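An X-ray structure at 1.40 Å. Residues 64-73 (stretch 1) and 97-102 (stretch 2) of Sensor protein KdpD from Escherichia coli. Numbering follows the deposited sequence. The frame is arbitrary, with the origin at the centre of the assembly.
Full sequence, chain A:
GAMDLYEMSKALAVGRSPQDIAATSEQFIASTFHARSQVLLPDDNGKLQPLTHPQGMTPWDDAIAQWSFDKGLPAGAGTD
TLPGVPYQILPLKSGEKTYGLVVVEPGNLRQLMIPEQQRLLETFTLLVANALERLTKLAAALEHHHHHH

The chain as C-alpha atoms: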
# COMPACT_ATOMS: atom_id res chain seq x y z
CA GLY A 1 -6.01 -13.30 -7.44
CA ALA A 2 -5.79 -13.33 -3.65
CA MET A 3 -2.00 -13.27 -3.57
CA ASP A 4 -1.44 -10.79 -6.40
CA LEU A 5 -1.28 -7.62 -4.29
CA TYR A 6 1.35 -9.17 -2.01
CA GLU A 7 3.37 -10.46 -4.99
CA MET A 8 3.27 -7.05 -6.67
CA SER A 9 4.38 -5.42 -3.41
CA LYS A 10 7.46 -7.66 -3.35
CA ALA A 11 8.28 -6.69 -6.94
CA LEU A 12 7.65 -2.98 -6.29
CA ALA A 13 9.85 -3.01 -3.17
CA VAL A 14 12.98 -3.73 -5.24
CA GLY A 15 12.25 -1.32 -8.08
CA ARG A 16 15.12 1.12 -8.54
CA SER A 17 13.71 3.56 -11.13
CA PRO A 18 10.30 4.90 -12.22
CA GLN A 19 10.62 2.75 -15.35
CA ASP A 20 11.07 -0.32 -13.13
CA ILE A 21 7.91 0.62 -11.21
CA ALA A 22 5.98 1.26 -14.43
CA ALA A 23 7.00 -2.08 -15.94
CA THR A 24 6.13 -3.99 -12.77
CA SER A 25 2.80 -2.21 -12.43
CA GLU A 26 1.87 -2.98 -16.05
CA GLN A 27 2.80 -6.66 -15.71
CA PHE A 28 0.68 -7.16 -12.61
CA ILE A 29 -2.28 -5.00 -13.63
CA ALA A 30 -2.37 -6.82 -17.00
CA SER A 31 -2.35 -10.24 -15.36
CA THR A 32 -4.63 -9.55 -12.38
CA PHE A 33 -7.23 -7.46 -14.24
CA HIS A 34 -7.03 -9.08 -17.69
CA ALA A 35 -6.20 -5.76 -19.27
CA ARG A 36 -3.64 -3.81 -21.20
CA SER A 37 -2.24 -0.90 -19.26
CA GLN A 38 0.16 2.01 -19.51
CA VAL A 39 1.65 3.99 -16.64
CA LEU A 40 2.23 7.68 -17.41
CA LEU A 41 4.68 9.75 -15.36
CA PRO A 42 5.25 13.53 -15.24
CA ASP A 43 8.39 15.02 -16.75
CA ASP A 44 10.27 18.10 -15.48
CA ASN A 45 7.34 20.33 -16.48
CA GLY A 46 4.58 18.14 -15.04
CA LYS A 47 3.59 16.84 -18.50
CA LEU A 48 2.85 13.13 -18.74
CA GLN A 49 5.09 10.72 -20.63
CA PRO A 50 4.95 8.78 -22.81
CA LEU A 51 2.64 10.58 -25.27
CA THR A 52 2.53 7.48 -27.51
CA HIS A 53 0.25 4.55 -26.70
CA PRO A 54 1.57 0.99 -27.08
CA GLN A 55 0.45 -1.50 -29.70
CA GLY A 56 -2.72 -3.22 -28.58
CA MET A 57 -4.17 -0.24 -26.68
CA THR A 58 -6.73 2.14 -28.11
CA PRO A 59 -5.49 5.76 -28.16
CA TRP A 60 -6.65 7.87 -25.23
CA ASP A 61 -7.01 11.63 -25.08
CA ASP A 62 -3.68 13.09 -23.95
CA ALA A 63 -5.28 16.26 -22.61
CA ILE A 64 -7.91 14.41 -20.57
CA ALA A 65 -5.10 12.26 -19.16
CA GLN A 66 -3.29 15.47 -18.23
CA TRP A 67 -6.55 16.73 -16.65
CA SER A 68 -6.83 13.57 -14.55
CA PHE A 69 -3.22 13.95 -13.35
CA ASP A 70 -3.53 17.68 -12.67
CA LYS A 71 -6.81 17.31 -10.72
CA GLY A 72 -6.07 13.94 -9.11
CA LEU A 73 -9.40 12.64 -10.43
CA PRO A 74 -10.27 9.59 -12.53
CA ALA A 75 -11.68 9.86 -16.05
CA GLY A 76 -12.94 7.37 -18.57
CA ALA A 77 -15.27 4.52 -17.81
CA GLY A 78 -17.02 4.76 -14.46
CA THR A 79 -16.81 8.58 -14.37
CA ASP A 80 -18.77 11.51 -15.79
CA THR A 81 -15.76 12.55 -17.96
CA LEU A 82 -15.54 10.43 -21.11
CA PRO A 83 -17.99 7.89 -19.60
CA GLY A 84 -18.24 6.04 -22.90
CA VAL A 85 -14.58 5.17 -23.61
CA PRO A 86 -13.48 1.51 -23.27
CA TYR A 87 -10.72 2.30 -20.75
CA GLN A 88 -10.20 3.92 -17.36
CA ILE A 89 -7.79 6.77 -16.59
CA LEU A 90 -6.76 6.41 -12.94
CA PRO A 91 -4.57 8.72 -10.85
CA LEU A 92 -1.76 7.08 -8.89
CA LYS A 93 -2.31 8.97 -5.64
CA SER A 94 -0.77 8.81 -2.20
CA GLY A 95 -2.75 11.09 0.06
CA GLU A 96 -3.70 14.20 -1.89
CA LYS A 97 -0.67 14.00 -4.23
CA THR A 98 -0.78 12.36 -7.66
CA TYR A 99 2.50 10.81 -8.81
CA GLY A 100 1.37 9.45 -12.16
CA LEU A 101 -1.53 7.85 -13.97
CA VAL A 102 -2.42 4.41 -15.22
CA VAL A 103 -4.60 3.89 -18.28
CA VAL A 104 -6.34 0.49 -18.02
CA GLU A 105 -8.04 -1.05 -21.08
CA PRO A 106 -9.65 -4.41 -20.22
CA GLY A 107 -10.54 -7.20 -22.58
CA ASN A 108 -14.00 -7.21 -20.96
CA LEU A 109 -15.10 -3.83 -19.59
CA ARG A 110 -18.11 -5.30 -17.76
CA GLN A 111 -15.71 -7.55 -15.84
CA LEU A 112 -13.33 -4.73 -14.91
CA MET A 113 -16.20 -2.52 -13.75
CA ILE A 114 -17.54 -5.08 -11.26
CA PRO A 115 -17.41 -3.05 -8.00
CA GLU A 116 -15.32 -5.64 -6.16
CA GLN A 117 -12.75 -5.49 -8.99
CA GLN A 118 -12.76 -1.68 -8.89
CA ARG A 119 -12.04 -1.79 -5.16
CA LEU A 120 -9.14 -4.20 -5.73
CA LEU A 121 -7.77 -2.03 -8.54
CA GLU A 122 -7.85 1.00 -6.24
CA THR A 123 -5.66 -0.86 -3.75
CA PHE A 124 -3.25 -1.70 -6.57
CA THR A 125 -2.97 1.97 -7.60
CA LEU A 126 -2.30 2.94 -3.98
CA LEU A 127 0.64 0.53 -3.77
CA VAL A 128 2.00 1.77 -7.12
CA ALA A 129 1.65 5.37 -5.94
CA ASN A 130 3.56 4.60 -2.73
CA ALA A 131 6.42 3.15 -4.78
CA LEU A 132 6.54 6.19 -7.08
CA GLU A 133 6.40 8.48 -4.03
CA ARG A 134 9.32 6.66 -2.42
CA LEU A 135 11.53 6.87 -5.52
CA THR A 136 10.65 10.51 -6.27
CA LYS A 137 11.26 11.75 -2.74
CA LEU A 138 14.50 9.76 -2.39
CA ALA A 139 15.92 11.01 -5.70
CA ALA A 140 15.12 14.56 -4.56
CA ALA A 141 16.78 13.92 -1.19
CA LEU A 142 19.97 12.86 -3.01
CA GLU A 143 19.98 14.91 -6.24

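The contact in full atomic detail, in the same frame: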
# COMPACT_ATOMS: atom_id res chain seq x y z
N ILE A 64 -7.09 14.90 -21.67
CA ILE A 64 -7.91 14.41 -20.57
C ILE A 64 -7.06 13.63 -19.57
O ILE A 64 -7.25 13.75 -18.35
CB ILE A 64 -9.11 13.59 -21.11
CG1 ILE A 64 -9.95 14.46 -22.05
CG2 ILE A 64 -9.94 13.05 -19.96
CD1 ILE A 64 -10.56 15.67 -21.37
N ALA A 65 -6.07 12.87 -20.07
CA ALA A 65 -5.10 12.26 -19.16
C ALA A 65 -4.39 13.32 -18.33
O ALA A 65 -4.28 13.19 -17.11
CB ALA A 65 -4.11 11.43 -19.97
N GLN A 66 -3.92 14.39 -18.98
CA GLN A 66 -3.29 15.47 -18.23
C GLN A 66 -4.26 16.07 -17.21
O GLN A 66 -3.85 16.39 -16.08
CB GLN A 66 -2.77 16.55 -19.19
CG GLN A 66 -1.83 17.57 -18.53
CD GLN A 66 -0.50 16.98 -18.10
OE1 GLN A 66 0.17 16.29 -18.88
NE2 GLN A 66 -0.11 17.25 -16.86
N TRP A 67 -5.54 16.23 -17.58
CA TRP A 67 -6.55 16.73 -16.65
C TRP A 67 -6.67 15.83 -15.43
O TRP A 67 -6.74 16.32 -14.29
CB TRP A 67 -7.90 16.84 -17.36
CG TRP A 67 -9.07 17.22 -16.45
CD1 TRP A 67 -9.51 18.48 -16.17
CD2 TRP A 67 -9.93 16.33 -15.72
NE1 TRP A 67 -10.59 18.44 -15.32
CE2 TRP A 67 -10.86 17.13 -15.02
CE3 TRP A 67 -9.99 14.94 -15.58
CZ2 TRP A 67 -11.84 16.58 -14.19
CZ3 TRP A 67 -10.98 14.40 -14.75
CH2 TRP A 67 -11.89 15.22 -14.08
N SER A 68 -6.72 14.52 -15.65
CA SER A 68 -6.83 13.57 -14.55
C SER A 68 -5.63 13.69 -13.60
O SER A 68 -5.80 13.67 -12.37
CB SER A 68 -6.93 12.16 -15.14
OG SER A 68 -6.90 11.15 -14.15
N PHE A 69 -4.43 13.80 -14.16
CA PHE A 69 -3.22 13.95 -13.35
C PHE A 69 -3.22 15.27 -12.59
O PHE A 69 -2.88 15.33 -11.41
CB PHE A 69 -1.98 13.84 -14.24
CG PHE A 69 -0.69 14.15 -13.52
CD1 PHE A 69 -0.10 13.21 -12.70
CD2 PHE A 69 -0.08 15.39 -13.65
CE1 PHE A 69 1.07 13.48 -12.03
CE2 PHE A 69 1.10 15.68 -12.99
CZ PHE A 69 1.68 14.73 -12.17
N ASP A 70 -3.58 16.36 -13.29
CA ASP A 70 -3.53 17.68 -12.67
C ASP A 70 -4.54 17.80 -11.53
O ASP A 70 -4.25 18.43 -10.51
CB ASP A 70 -3.82 18.75 -13.73
CG ASP A 70 -2.67 18.93 -14.72
OD1 ASP A 70 -1.54 18.48 -14.45
OD2 ASP A 70 -2.90 19.56 -15.78
N LYS A 71 -5.73 17.21 -11.70
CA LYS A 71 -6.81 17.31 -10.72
C LYS A 71 -6.81 16.17 -9.72
O LYS A 71 -7.52 16.26 -8.71
CB LYS A 71 -8.17 17.33 -11.44
CG LYS A 71 -8.34 18.47 -12.44
CD LYS A 71 -7.81 19.76 -11.87
CE LYS A 71 -8.11 20.96 -12.76
NZ LYS A 71 -7.49 22.18 -12.18
N GLY A 72 -6.03 15.12 -9.96
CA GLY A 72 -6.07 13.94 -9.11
C GLY A 72 -7.41 13.23 -9.13
O GLY A 72 -7.88 12.75 -8.10
N LEU A 73 -8.06 13.19 -10.30
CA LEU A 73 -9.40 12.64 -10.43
C LEU A 73 -9.41 11.64 -11.57
O LEU A 73 -8.75 11.85 -12.60
CB LEU A 73 -10.41 13.76 -10.74
CG LEU A 73 -10.78 14.67 -9.57
CD1 LEU A 73 -11.61 15.85 -10.06
CD2 LEU A 73 -11.54 13.90 -8.50
N LYS A 97 -1.64 13.78 -3.16
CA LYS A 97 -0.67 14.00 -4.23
C LYS A 97 -0.76 12.90 -5.27
O LYS A 97 -0.81 11.71 -4.94
CB LYS A 97 0.75 14.07 -3.69
CG LYS A 97 1.30 15.48 -3.55
CD LYS A 97 0.30 16.39 -2.85
CE LYS A 97 0.66 17.86 -3.02
NZ LYS A 97 -0.43 18.75 -2.54
N THR A 98 -0.75 13.29 -6.54
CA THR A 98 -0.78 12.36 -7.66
C THR A 98 0.62 12.27 -8.25
O THR A 98 1.24 13.29 -8.57
CB THR A 98 -1.81 12.83 -8.69
OG1 THR A 98 -3.09 12.88 -8.06
CG2 THR A 98 -1.89 11.85 -9.84
N TYR A 99 1.14 11.05 -8.35
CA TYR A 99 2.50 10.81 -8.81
C TYR A 99 2.57 10.29 -10.23
O TYR A 99 3.66 10.17 -10.78
CB TYR A 99 3.20 9.82 -7.86
CG TYR A 99 3.43 10.44 -6.50
CD1 TYR A 99 2.44 10.39 -5.53
CD2 TYR A 99 4.60 11.12 -6.22
CE1 TYR A 99 2.62 10.99 -4.30
CE2 TYR A 99 4.80 11.70 -4.99
CZ TYR A 99 3.81 11.64 -4.04
OH TYR A 99 4.00 12.25 -2.82
N GLY A 100 1.42 9.99 -10.82
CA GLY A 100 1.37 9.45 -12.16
C GLY A 100 -0.06 9.03 -12.45
O GLY A 100 -0.97 9.32 -11.68
N LEU A 101 -0.23 8.38 -13.60
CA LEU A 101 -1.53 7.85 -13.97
C LEU A 101 -1.33 6.44 -14.51
O LEU A 101 -0.24 6.08 -14.96
CB LEU A 101 -2.15 8.61 -15.14
CG LEU A 101 -2.51 10.07 -15.06
CD1 LEU A 101 -3.13 10.40 -16.39
CD2 LEU A 101 -3.49 10.32 -13.94
N VAL A 102 -2.39 5.65 -14.45
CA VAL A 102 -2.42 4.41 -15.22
C VAL A 102 -3.67 4.42 -16.09
O VAL A 102 -4.77 4.77 -15.62
CB VAL A 102 -2.29 3.15 -14.33
CG1 VAL A 102 -3.46 3.03 -13.35
CG2 VAL A 102 -2.12 1.89 -15.18

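Helix 64-71 packs against strand 97-102 in a roughly antiparallel sense, at 148° between their directions and 8.2 Å between axes at closest approach. No hydrogen bond joins the two; the contact is mainly one of packing, and it buries 296 Å², both sides summed.

Along the helix, Ala65 comes first, with its CB pointing sideways to the strand. Leu101 CD1 lies 3.1 Å from Ala65 O, an oxygen already engaged by Phe69 N, and 3.9 Å from Ala65 CB, a methyl that is an apolar match for a leucine methyl. Gln66 and Trp67 point away from the strand. Nearly one turn on, Ser68 OG rests 3.5 Å from Leu101 CD2 and donates a hydrogen bond to Leu73 O (2.5 Å), so its proton has a partner beside this apolar neighbour.

Phe69 makes the broadest contact. Phe69 CB packs 3.8 Å from Leu101 CD2, while its flat ring lies beside the strand, with Phe69 CD1 3.6 Å from the Thr98 methyl CG2. The ring edge meets the backbone, Phe69 CE1 lying 3.7 Å from Gly100 N, which is buried without a hydrogen-bond partner.

Asp70 and Lys71 turn away from the strand. Gly72, the first residue past the helix, has positive phi, which favours glycine. Gly72 CA lies 3.3 Å from Thr98 OG1, and an ideal CB on Gly72 would come within a tight 3.0 Å of that oxygen.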